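Local structure of heme oxygenase 1 (Synechocystis sp., 1WE1) at residues F29-E35 and I141-M146; G44-F48 and W92-I98; S99-Y105 and N199-E205. The protein probably catalyses the oxygen-dependent opening of the heme ring to biliverdin IXalpha, carbon monoxide and free iron, a step in making photosynthetic antenna chromophores. The contacts are given in a common frame with arbitrary orientation. Numbering follows the deposited sequence.

Interaction 1 of 3, residues F29-E35 and I141-M146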
loop_
_atom_site.group_PDB
_atom_site.type_symbol
_atom_site.label_atom_id
_atom_site.label_comp_id
_atom_site.label_asym_id
_atom_site.label_seq_id
_atom_site.Cartn_x
_atom_site.Cartn_y
_atom_site.Cartn_z
ATOM N N PHE A 29 -8.409 10.718 -8.551
ATOM C CA PHE A 29 -7.904 9.465 -9.116
ATOM C C PHE A 29 -9.061 8.569 -9.572
ATOM O O PHE A 29 -9.049 8.012 -10.664
ATOM C CB PHE A 29 -7.093 8.712 -8.056
ATOM C CG PHE A 29 -6.486 7.438 -8.552
ATOM C CD1 PHE A 29 -5.157 7.396 -8.934
ATOM C CD2 PHE A 29 -7.246 6.281 -8.640
ATOM C CE1 PHE A 29 -4.588 6.221 -9.395
ATOM C CE2 PHE A 29 -6.693 5.104 -9.097
ATOM C CZ PHE A 29 -5.358 5.069 -9.477
ATOM N N LEU A 30 -10.056 8.431 -8.708
ATOM C CA LEU A 30 -11.206 7.605 -9.002
ATOM C C LEU A 30 -11.959 8.108 -10.219
ATOM O O LEU A 30 -12.322 7.320 -11.086
ATOM C CB LEU A 30 -12.117 7.537 -7.776
ATOM C CG LEU A 30 -12.052 6.228 -6.969
ATOM C CD1 LEU A 30 -10.806 5.432 -7.313
ATOM C CD2 LEU A 30 -12.100 6.553 -5.478
ATOM N N LYS A 31 -12.185 9.417 -10.289
ATOM C CA LYS A 31 -12.889 10.002 -11.428
ATOM C C LYS A 31 -12.007 10.017 -12.679
ATOM O O LYS A 31 -12.305 10.711 -13.654
ATOM C CB LYS A 31 -13.359 11.429 -11.119
ATOM C CG LYS A 31 -14.614 11.520 -10.258
ATOM C CD LYS A 31 -15.342 12.839 -10.517
ATOM C CE LYS A 31 -16.703 12.909 -9.829
ATOM N NZ LYS A 31 -16.574 13.114 -8.367
ATOM N N GLY A 32 -10.911 9.265 -12.635
ATOM C CA GLY A 32 -10.029 9.173 -13.780
ATOM C C GLY A 32 -8.988 10.245 -13.997
ATOM O O GLY A 32 -8.244 10.181 -14.974
ATOM N N VAL A 33 -8.916 11.242 -13.125
ATOM C CA VAL A 33 -7.901 12.264 -13.314
ATOM C C VAL A 33 -6.691 12.025 -12.393
ATOM O O VAL A 33 -6.679 12.374 -11.207
ATOM C CB VAL A 33 -8.514 13.705 -13.176
ATOM C CG1 VAL A 33 -9.766 13.669 -12.375
ATOM C CG2 VAL A 33 -7.518 14.671 -12.568
ATOM N N VAL A 34 -5.694 11.359 -12.969
ATOM C CA VAL A 34 -4.434 11.044 -12.309
ATOM C C VAL A 34 -3.372 11.440 -13.313
ATOM O O VAL A 34 -3.606 11.419 -14.519
ATOM C CB VAL A 34 -4.276 9.530 -11.998
ATOM C CG1 VAL A 34 -4.504 8.716 -13.240
ATOM C CG2 VAL A 34 -2.874 9.245 -11.474
ATOM N N GLU A 35 -2.200 11.805 -12.829
ATOM C CA GLU A 35 -1.164 12.212 -13.744
ATOM C C GLU A 35 0.204 11.712 -13.324
ATOM O O GLU A 35 0.597 11.807 -12.161
ATOM C CB GLU A 35 -1.204 13.737 -13.892
ATOM C CG GLU A 35 0.134 14.455 -13.827
ATOM C CD GLU A 35 0.517 14.834 -12.413
ATOM O OE1 GLU A 35 -0.343 14.728 -11.513
ATOM O OE2 GLU A 35 1.673 15.252 -12.207
ATOM N N ILE A 141 -8.263 1.882 -13.695
ATOM C CA ILE A 141 -8.378 3.329 -13.581
ATOM C C ILE A 141 -7.060 4.030 -13.916
ATOM O O ILE A 141 -7.056 5.062 -14.569
ATOM C CB ILE A 141 -8.817 3.751 -12.163
ATOM C CG1 ILE A 141 -10.288 3.375 -11.952
ATOM C CG2 ILE A 141 -8.595 5.251 -11.978
ATOM C CD1 ILE A 141 -10.832 3.708 -10.588
ATOM N N ALA A 142 -5.951 3.459 -13.460
ATOM C CA ALA A 142 -4.635 4.018 -13.715
ATOM C C ALA A 142 -4.334 3.897 -15.202
ATOM O O ALA A 142 -4.025 4.891 -15.868
ATOM C CB ALA A 142 -3.597 3.272 -12.912
ATOM N N GLN A 143 -4.420 2.672 -15.710
ATOM C CA GLN A 143 -4.185 2.377 -17.121
ATOM C C GLN A 143 -5.011 3.269 -18.061
ATOM O O GLN A 143 -4.532 3.677 -19.117
ATOM C CB GLN A 143 -4.520 0.917 -17.417
ATOM C CG GLN A 143 -3.428 -0.073 -17.053
ATOM C CD GLN A 143 -3.862 -1.531 -17.260
ATOM O OE1 GLN A 143 -3.028 -2.444 -17.292
ATOM N NE2 GLN A 143 -5.173 -1.748 -17.391
ATOM N N ASN A 144 -6.249 3.565 -17.682
ATOM C CA ASN A 144 -7.093 4.402 -18.521
ATOM C C ASN A 144 -6.756 5.887 -18.422
ATOM O O ASN A 144 -6.681 6.586 -19.438
ATOM C CB ASN A 144 -8.578 4.192 -18.190
ATOM C CG ASN A 144 -9.156 2.937 -18.846
ATOM O OD1 ASN A 144 -8.796 2.588 -19.980
ATOM N ND2 ASN A 144 -10.067 2.264 -18.145
ATOM N N ALA A 145 -6.534 6.357 -17.199
ATOM C CA ALA A 145 -6.235 7.757 -16.965
ATOM C C ALA A 145 -4.839 8.212 -17.389
ATOM O O ALA A 145 -4.579 9.408 -17.461
ATOM C CB ALA A 145 -6.461 8.073 -15.509
ATOM N N MET A 146 -3.949 7.271 -17.678
ATOM C CA MET A 146 -2.584 7.615 -18.070
ATOM C C MET A 146 -2.116 6.904 -19.344
ATOM O O MET A 146 -1.022 7.164 -19.846
ATOM C CB MET A 146 -1.613 7.292 -16.922
ATOM C CG MET A 146 -1.673 8.245 -15.736
ATOM S SD MET A 146 -0.701 7.687 -14.295
ATOM C CE MET A 146 0.901 7.685 -14.974
#
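A Schellman motif ends helix 24-30 here, and the turn it makes packs against the C-terminal end of helix 120-146 in the all-helical heme oxygenase fold. Gly32 is the C-prime residue, and its N bonds back to Phe29 O. It takes the positive phi of the turn, where a CB would press on the carbonyl O of Lys31. The turn comes close to the helix here, with Gly32 CA 5.2 Å from Ala145 CA. The small methyl of Ala145 faces this turn, between Gly32 and Val34.

Ile141 is the main bump on the helix. It points toward the end of helix 24-30 and fills the notch between the Phe29 ring and Leu30. Its CG2 lies 3.5 Å from Phe29 CE2, and its CD1 lies 3.7 Å from Leu30 CD1. Ala142 CB lies 4.3 Å from Phe29 CZ. From the other segment, Val34 is the bump. It points toward the helix end and sits in the hollow over the small Ala145, beside Met146. Tyr39 of helix 36-59 touches both Phe29 and Val34.

No hydrogen bond joins the two segments; the fit is apolar. Leu30 also touches the heme, so this packing borders the heme pocket. Glu35 is the N-cap of the next helix, and its carboxylate bonds to Ser38. At this end, Val34 CG1 sits 3.8 Å from Met146 CG.

Interaction 2 of 3, residues G44-F48 and W92-I98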
loop_
_atom_site.group_PDB
_atom_site.type_symbol
_atom_site.label_atom_id
_atom_site.label_comp_id
_atom_site.label_asym_id
_atom_site.label_seq_id
_atom_site.Cartn_x
_atom_site.Cartn_y
_atom_site.Cartn_z
ATOM N N GLY A 44 7.238 6.003 -5.610
ATOM C CA GLY A 44 8.536 6.094 -4.967
ATOM C C GLY A 44 8.376 5.858 -3.473
ATOM O O GLY A 44 9.140 5.100 -2.873
ATOM N N ASN A 45 7.378 6.485 -2.858
ATOM C CA ASN A 45 7.173 6.277 -1.430
ATOM C C ASN A 45 6.841 4.815 -1.081
ATOM O O ASN A 45 7.541 4.191 -0.273
ATOM C CB ASN A 45 6.084 7.200 -0.902
ATOM C CG ASN A 45 6.594 8.609 -0.637
ATOM O OD1 ASN A 45 7.787 8.829 -0.388
ATOM N ND2 ASN A 45 5.686 9.569 -0.666
ATOM N N LEU A 46 5.794 4.259 -1.686
ATOM C CA LEU A 46 5.437 2.877 -1.396
ATOM C C LEU A 46 6.651 1.979 -1.584
ATOM O O LEU A 46 6.843 1.017 -0.851
ATOM C CB LEU A 46 4.296 2.413 -2.298
ATOM C CG LEU A 46 3.022 3.222 -2.075
ATOM C CD1 LEU A 46 1.894 2.669 -2.927
ATOM C CD2 LEU A 46 2.654 3.162 -0.607
ATOM N N TYR A 47 7.479 2.308 -2.566
ATOM C CA TYR A 47 8.679 1.534 -2.818
ATOM C C TYR A 47 9.501 1.393 -1.528
ATOM O O TYR A 47 9.957 0.304 -1.198
ATOM C CB TYR A 47 9.515 2.217 -3.904
ATOM C CG TYR A 47 10.899 1.646 -4.044
ATOM C CD1 TYR A 47 11.099 0.362 -4.537
ATOM C CD2 TYR A 47 12.010 2.372 -3.634
ATOM C CE1 TYR A 47 12.375 -0.183 -4.611
ATOM C CE2 TYR A 47 13.290 1.833 -3.704
ATOM C CZ TYR A 47 13.466 0.561 -4.189
ATOM O OH TYR A 47 14.740 0.025 -4.239
ATOM N N PHE A 48 9.687 2.491 -0.795
ATOM C CA PHE A 48 10.465 2.446 0.446
ATOM C C PHE A 48 9.715 1.759 1.585
ATOM O O PHE A 48 10.308 1.035 2.382
ATOM C CB PHE A 48 10.870 3.857 0.882
ATOM C CG PHE A 48 11.739 4.568 -0.119
ATOM C CD1 PHE A 48 11.204 5.532 -0.969
ATOM C CD2 PHE A 48 13.091 4.239 -0.243
ATOM C CE1 PHE A 48 11.999 6.155 -1.928
ATOM C CE2 PHE A 48 13.898 4.855 -1.202
ATOM C CZ PHE A 48 13.350 5.817 -2.050
ATOM N N TRP A 92 16.545 5.527 -12.579
ATOM C CA TRP A 92 15.623 5.660 -11.447
ATOM C C TRP A 92 16.232 5.584 -10.051
ATOM O O TRP A 92 15.759 6.274 -9.154
ATOM C CB TRP A 92 14.444 4.671 -11.535
ATOM C CG TRP A 92 14.768 3.211 -11.295
ATOM C CD1 TRP A 92 15.137 2.289 -12.232
ATOM C CD2 TRP A 92 14.737 2.516 -10.038
ATOM N NE1 TRP A 92 15.335 1.062 -11.641
ATOM C CE2 TRP A 92 15.099 1.170 -10.296
ATOM C CE3 TRP A 92 14.442 2.900 -8.719
ATOM C CZ2 TRP A 92 15.174 0.198 -9.281
ATOM C CZ3 TRP A 92 14.518 1.927 -7.703
ATOM C CH2 TRP A 92 14.883 0.594 -7.996
ATOM N N ARG A 93 17.266 4.766 -9.853
ATOM C CA ARG A 93 17.887 4.668 -8.528
ATOM C C ARG A 93 18.321 6.063 -8.094
ATOM O O ARG A 93 18.310 6.389 -6.907
ATOM C CB ARG A 93 19.133 3.770 -8.551
ATOM C CG ARG A 93 18.970 2.298 -8.145
ATOM C CD ARG A 93 18.077 1.522 -9.092
ATOM N NE ARG A 93 18.351 0.074 -9.158
ATOM C CZ ARG A 93 18.294 -0.778 -8.133
ATOM N NH1 ARG A 93 17.983 -0.367 -6.914
ATOM N NH2 ARG A 93 18.508 -2.062 -8.337
ATOM N N GLN A 94 18.685 6.891 -9.071
ATOM C CA GLN A 94 19.171 8.239 -8.795
ATOM C C GLN A 94 18.103 9.324 -8.754
ATOM O O GLN A 94 18.335 10.389 -8.197
ATOM C CB GLN A 94 20.233 8.630 -9.827
ATOM C CG GLN A 94 21.143 7.490 -10.300
ATOM C CD GLN A 94 22.208 7.955 -11.300
ATOM O OE1 GLN A 94 22.760 7.151 -12.054
ATOM N NE2 GLN A 94 22.503 9.255 -11.296
ATOM N N GLU A 95 16.937 9.066 -9.337
ATOM C CA GLU A 95 15.867 10.065 -9.357
ATOM C C GLU A 95 14.788 9.879 -8.291
ATOM O O GLU A 95 14.129 10.844 -7.886
ATOM C CB GLU A 95 15.190 10.087 -10.729
ATOM C CG GLU A 95 15.624 11.229 -11.632
ATOM C CD GLU A 95 17.088 11.150 -12.013
ATOM O OE1 GLU A 95 17.485 10.152 -12.658
ATOM O OE2 GLU A 95 17.847 12.083 -11.669
ATOM N N VAL A 96 14.598 8.639 -7.851
ATOM C CA VAL A 96 13.572 8.349 -6.866
ATOM C C VAL A 96 13.904 8.945 -5.509
ATOM O O VAL A 96 15.056 8.925 -5.079
ATOM C CB VAL A 96 13.339 6.815 -6.718
ATOM C CG1 VAL A 96 14.491 6.163 -5.948
ATOM C CG2 VAL A 96 11.996 6.563 -6.035
ATOM N N LYS A 97 12.892 9.495 -4.849
ATOM C CA LYS A 97 13.085 10.083 -3.530
ATOM C C LYS A 97 11.897 9.747 -2.618
ATOM O O LYS A 97 10.834 9.305 -3.072
ATOM C CB LYS A 97 13.253 11.604 -3.630
ATOM C CG LYS A 97 11.946 12.360 -3.716
ATOM C CD LYS A 97 11.235 12.104 -5.032
ATOM C CE LYS A 97 9.724 12.352 -4.920
ATOM N NZ LYS A 97 9.362 13.731 -4.474
ATOM N N ILE A 98 12.081 9.958 -1.325
ATOM C CA ILE A 98 11.030 9.671 -0.368
ATOM C C ILE A 98 10.584 10.981 0.273
ATOM O O ILE A 98 11.412 11.830 0.574
ATOM C CB ILE A 98 11.556 8.657 0.708
ATOM C CG1 ILE A 98 10.417 8.206 1.620
ATOM C CG2 ILE A 98 12.691 9.285 1.521
ATOM C CD1 ILE A 98 10.862 7.149 2.615
#
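Gly44 opens the contact on helix 36-59. It has no side chain, so the loop after the short helix 92-95 can come close: Gly44 CA lies 3.7 Å from Val96 CG2. A CB on Gly44 would point toward the loop and sit tightly against Val96 CG2 and Lys97 O.

Asn45 follows. Its CA is 5.2 Å from Ile98 CA, the closest CA-to-CA approach of the two segments. The CA-to-CB bond points sideways, but the amide end comes nearer, and Asn45 OD1 lies 3.4 Å from Ile98 CA. The hydrogen bond of OD1 goes to Ser99 N, one residue further along the chain. Leu46 is out of reach of 92-98; it packs on Met202 of helix 182-205.

Tyr47 points toward Trp92. The two rings form a T-shaped stack, with the edge of Trp92 toward the face of Tyr47. The centroid of the Tyr47 ring and that of the six-membered ring of Trp92 are 5.6 Å apart, and the planes meet at 87°. Tyr47 OH bonds to Glu81 of helix 77-88, which also touches Trp92.

Phe48 ends the walk. Its ring packs against Val96 and Ile98, with Phe48 CD1 3.6 Å from Ile98 CB. Lys97 O lies at the ring edge, 3.5 Å from Phe48 CE1. Val106 of helix 100-115 touches both Phe48 and Ile98.

No hydrogen bond links the two segments. This is helix-to-loop packing away from the heme, in which the connection between helices 92-95 and 100-115 packs against the side of helix 36-59 of the heme oxygenase fold.

Interaction 3 of 3, residues S99-Y105 and N199-E205. With HEM (protoporphyrin IX containing Fe), chain H.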
loop_
_atom_site.group_PDB
_atom_site.type_symbol
_atom_site.label_atom_id
_atom_site.label_comp_id
_atom_site.label_asym_id
_atom_site.label_seq_id
_atom_site.Cartn_x
_atom_site.Cartn_y
_atom_site.Cartn_z
ATOM N N SER A 99 9.279 11.160 0.456
ATOM C CA SER A 99 8.766 12.379 1.082
ATOM C C SER A 99 8.770 12.251 2.616
ATOM O O SER A 99 9.009 11.167 3.162
ATOM C CB SER A 99 7.342 12.649 0.618
ATOM O OG SER A 99 6.459 11.757 1.264
ATOM N N ALA A 100 8.489 13.352 3.313
ATOM C CA ALA A 100 8.462 13.324 4.775
ATOM C C ALA A 100 7.420 12.333 5.293
ATOM O O ALA A 100 7.707 11.564 6.196
ATOM C CB ALA A 100 8.190 14.721 5.343
ATOM N N ALA A 101 6.219 12.345 4.726
ATOM C CA ALA A 101 5.180 11.419 5.173
ATOM C C ALA A 101 5.634 9.995 4.904
ATOM O O ALA A 101 5.435 9.094 5.728
ATOM C CB ALA A 101 3.886 11.683 4.448
ATOM N N GLY A 102 6.255 9.798 3.747
ATOM C CA GLY A 102 6.734 8.479 3.401
ATOM C C GLY A 102 7.792 8.022 4.382
ATOM O O GLY A 102 7.852 6.850 4.733
ATOM N N GLN A 103 8.637 8.947 4.826
ATOM C CA GLN A 103 9.694 8.601 5.770
ATOM C C GLN A 103 9.075 8.239 7.116
ATOM O O GLN A 103 9.510 7.288 7.774
ATOM C CB GLN A 103 10.672 9.769 5.931
ATOM C CG GLN A 103 11.849 9.471 6.855
ATOM C CD GLN A 103 12.722 8.328 6.356
ATOM O OE1 GLN A 103 13.400 8.449 5.330
ATOM N NE2 GLN A 103 12.709 7.209 7.081
ATOM N N ALA A 104 8.061 8.999 7.521
ATOM C CA ALA A 104 7.385 8.732 8.781
ATOM C C ALA A 104 6.794 7.321 8.704
ATOM O O ALA A 104 6.847 6.555 9.667
ATOM C CB ALA A 104 6.281 9.767 9.023
ATOM N N TYR A 105 6.237 6.982 7.547
ATOM C CA TYR A 105 5.660 5.666 7.345
ATOM C C TYR A 105 6.746 4.612 7.592
ATOM O O TYR A 105 6.594 3.745 8.447
ATOM C CB TYR A 105 5.124 5.542 5.917
ATOM C CG TYR A 105 4.066 4.472 5.728
ATOM C CD1 TYR A 105 4.056 3.306 6.510
ATOM C CD2 TYR A 105 3.088 4.608 4.743
ATOM C CE1 TYR A 105 3.092 2.305 6.306
ATOM C CE2 TYR A 105 2.125 3.615 4.529
ATOM C CZ TYR A 105 2.135 2.467 5.312
ATOM O OH TYR A 105 1.199 1.482 5.071
ATOM N N ASN A 199 -1.034 6.448 5.026
ATOM C CA ASN A 199 -1.187 6.358 3.587
ATOM C C ASN A 199 -1.871 7.642 3.157
ATOM O O ASN A 199 -1.479 8.285 2.186
ATOM C CB ASN A 199 -2.054 5.152 3.221
ATOM C CG ASN A 199 -1.275 3.870 3.228
ATOM O OD1 ASN A 199 -0.581 3.562 2.272
ATOM N ND2 ASN A 199 -1.359 3.126 4.317
ATOM N N MET A 200 -2.891 8.017 3.913
ATOM C CA MET A 200 -3.645 9.210 3.622
ATOM C C MET A 200 -2.773 10.459 3.646
ATOM O O MET A 200 -3.003 11.389 2.874
ATOM C CB MET A 200 -4.802 9.342 4.606
ATOM C CG MET A 200 -5.850 8.259 4.450
ATOM S SD MET A 200 -7.435 8.712 5.178
ATOM C CE MET A 200 -7.306 7.931 6.813
ATOM N N LYS A 201 -1.762 10.486 4.508
ATOM C CA LYS A 201 -0.906 11.656 4.567
ATOM C C LYS A 201 -0.026 11.753 3.314
ATOM O O LYS A 201 0.283 12.852 2.845
ATOM C CB LYS A 201 -0.057 11.648 5.844
ATOM C CG LYS A 201 0.527 13.023 6.137
ATOM C CD LYS A 201 1.058 13.171 7.551
ATOM C CE LYS A 201 1.600 14.588 7.761
ATOM N NZ LYS A 201 1.832 14.916 9.202
ATOM N N MET A 202 0.375 10.607 2.766
ATOM C CA MET A 202 1.175 10.616 1.548
ATOM C C MET A 202 0.334 11.196 0.395
ATOM O O MET A 202 0.838 11.971 -0.426
ATOM C CB MET A 202 1.644 9.203 1.200
ATOM C CG MET A 202 2.715 8.673 2.133
ATOM S SD MET A 202 3.460 7.087 1.635
ATOM C CE MET A 202 2.037 5.989 1.732
ATOM N N PHE A 203 -0.946 10.826 0.350
ATOM C CA PHE A 203 -1.855 11.304 -0.690
ATOM C C PHE A 203 -2.039 12.813 -0.606
ATOM O O PHE A 203 -1.993 13.515 -1.621
ATOM C CB PHE A 203 -3.236 10.660 -0.571
ATOM C CG PHE A 203 -3.243 9.167 -0.714
ATOM C CD1 PHE A 203 -2.261 8.507 -1.446
ATOM C CD2 PHE A 203 -4.282 8.418 -0.156
ATOM C CE1 PHE A 203 -2.314 7.117 -1.625
ATOM C CE2 PHE A 203 -4.353 7.026 -0.324
ATOM C CZ PHE A 203 -3.369 6.370 -1.059
ATOM N N ASN A 204 -2.274 13.308 0.604
ATOM C CA ASN A 204 -2.461 14.740 0.809
ATOM C C ASN A 204 -1.224 15.547 0.377
ATOM O O ASN A 204 -1.352 16.679 -0.094
ATOM C CB ASN A 204 -2.801 15.028 2.274
ATOM C CG ASN A 204 -4.227 14.657 2.618
ATOM O OD1 ASN A 204 -5.160 14.978 1.873
ATOM N ND2 ASN A 204 -4.413 13.989 3.756
ATOM N N GLU A 205 -0.038 14.957 0.535
ATOM C CA GLU A 205 1.211 15.607 0.138
ATOM C C GLU A 205 1.221 15.872 -1.366
ATOM O O GLU A 205 1.946 16.739 -1.856
ATOM C CB GLU A 205 2.415 14.722 0.455
ATOM C CG GLU A 205 3.022 14.899 1.814
ATOM C CD GLU A 205 4.214 13.980 2.015
ATOM O OE1 GLU A 205 4.961 14.166 2.999
ATOM O OE2 GLU A 205 4.397 13.056 1.188
HETATM C CHA HEM H . -10.599 -3.508 0.693
HETATM C CHB HEM H . -6.665 -1.111 2.170
HETATM C CHC HEM H . -8.102 2.611 -0.594
HETATM C CHD HEM H . -10.937 -0.395 -3.031
HETATM C C1A HEM H . -9.471 -3.159 1.467
HETATM C C2A HEM H . -8.919 -3.911 2.583
HETATM C C3A HEM H . -7.836 -3.208 3.032
HETATM C C4A HEM H . -7.693 -2.055 2.131
HETATM C CMA HEM H . -6.928 -3.515 4.184
HETATM C CAA HEM H . -9.424 -5.252 3.093
HETATM C CBA HEM H . -10.712 -5.198 3.950
HETATM C CGA HEM H . -11.152 -6.456 4.432
HETATM O O1A HEM H . -10.871 -6.718 5.667
HETATM O O2A HEM H . -11.765 -7.286 3.731
HETATM C C1B HEM H . -6.724 0.157 1.567
HETATM C C2B HEM H . -5.822 1.266 1.872
HETATM C C3B HEM H . -6.187 2.295 1.053
HETATM C C4B HEM H . -7.359 1.832 0.313
HETATM C CMB HEM H . -4.707 1.206 2.885
HETATM C CAB HEM H . -5.523 3.644 0.855
HETATM C CBB HEM H . -5.546 4.558 2.109
HETATM C C1C HEM H . -8.936 2.112 -1.562
HETATM C C2C HEM H . -9.409 2.834 -2.734
HETATM C C3C HEM H . -10.376 2.057 -3.263
HETATM C C4C HEM H . -10.282 0.762 -2.629
HETATM C CMC HEM H . -8.875 4.175 -3.201
HETATM C CAC HEM H . -11.407 2.456 -4.321
HETATM C CBC HEM H . -10.877 2.163 -5.754
HETATM C C1D HEM H . -11.098 -1.556 -2.236
HETATM C C2D HEM H . -11.980 -2.670 -2.580
HETATM C C3D HEM H . -11.851 -3.560 -1.563
HETATM C C4D HEM H . -10.932 -2.959 -0.565
HETATM C CMD HEM H . -12.815 -2.701 -3.820
HETATM C CAD HEM H . -12.480 -4.920 -1.377
HETATM C CBD HEM H . -13.798 -4.863 -0.483
HETATM C CGD HEM H . -14.240 -6.142 -0.067
HETATM O O1D HEM H . -13.392 -7.019 0.345
HETATM O O2D HEM H . -15.470 -6.434 -0.091
HETATM N NA HEM H . -8.729 -2.028 1.221
HETATM N NB HEM H . -7.648 0.510 0.610
HETATM N NC HEM H . -9.456 0.806 -1.536
HETATM N ND HEM H . -10.446 -1.785 -1.026
HETATM FE FE HEM H . -9.086 -0.631 -0.173
HETATM O O HOH W 1 -7.837 -1.441 -1.186
#
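This is an antiparallel helix pair, joined by polar contacts at both ends with apolar packing between them. It sets the start of helix 100-115 against the C-terminal part of helix 182-205. The segment axes approach to 8.7 Å at 167°.

At one end, Glu205 reaches the N-terminus of helix 100-115. Glu205 OE1 accepts from Ala101 N at 2.8 Å. Ser99 OG donates to Glu205 OE2 in a very short 2.4 Å bond. Ser99 is the N-cap, and its OG also accepts from Gly102 N at 3.2 Å. The carboxylate thus adds to the capping of the helix start.

In the middle, Ala101 CB packs on Met202 CG at 4.0 Å. Met202 SD lies 5.3 Å from the centroid of the Tyr105 ring, at its edge, a Met-aromatic contact; Met202 CE also packs 3.5 Å from Tyr105 CD2.

At the other end, Asn199 ND2 donates to Tyr105 OH at 3.1 Å. It also bonds to Ala195 O, one turn earlier.

Asn199 and Phe203 also touch the heme: Asn199 CB and Phe203 CE2 each lie 3.7 Å from HEM CBB. The arrangement is that of a heme-pocket helix backed by a neighbouring helix in the heme oxygenase fold.

All three contacts lie in one all-helical heme oxygenase domain. Interactions 2 and 3 are neighbours, with centres about 13 Å apart, and they touch through Asn45 and Met202. Helix 36-59 thus meets both the 92-98 segment and helix 182-205. Interaction 1 stands apart, with its centre about 20 Å from that of interaction 3 and about 21 Å from that of interaction 2. Along the chain, interaction 2 falls between the two segments of interaction 1, while the segments of interactions 1 and 3 alternate. Interactions 2 and 3 come in series, with 2 closing before 3 opens. Interactions 1 and 3 both reach the heme, through different helices, so distant parts of the sequence build one pocket.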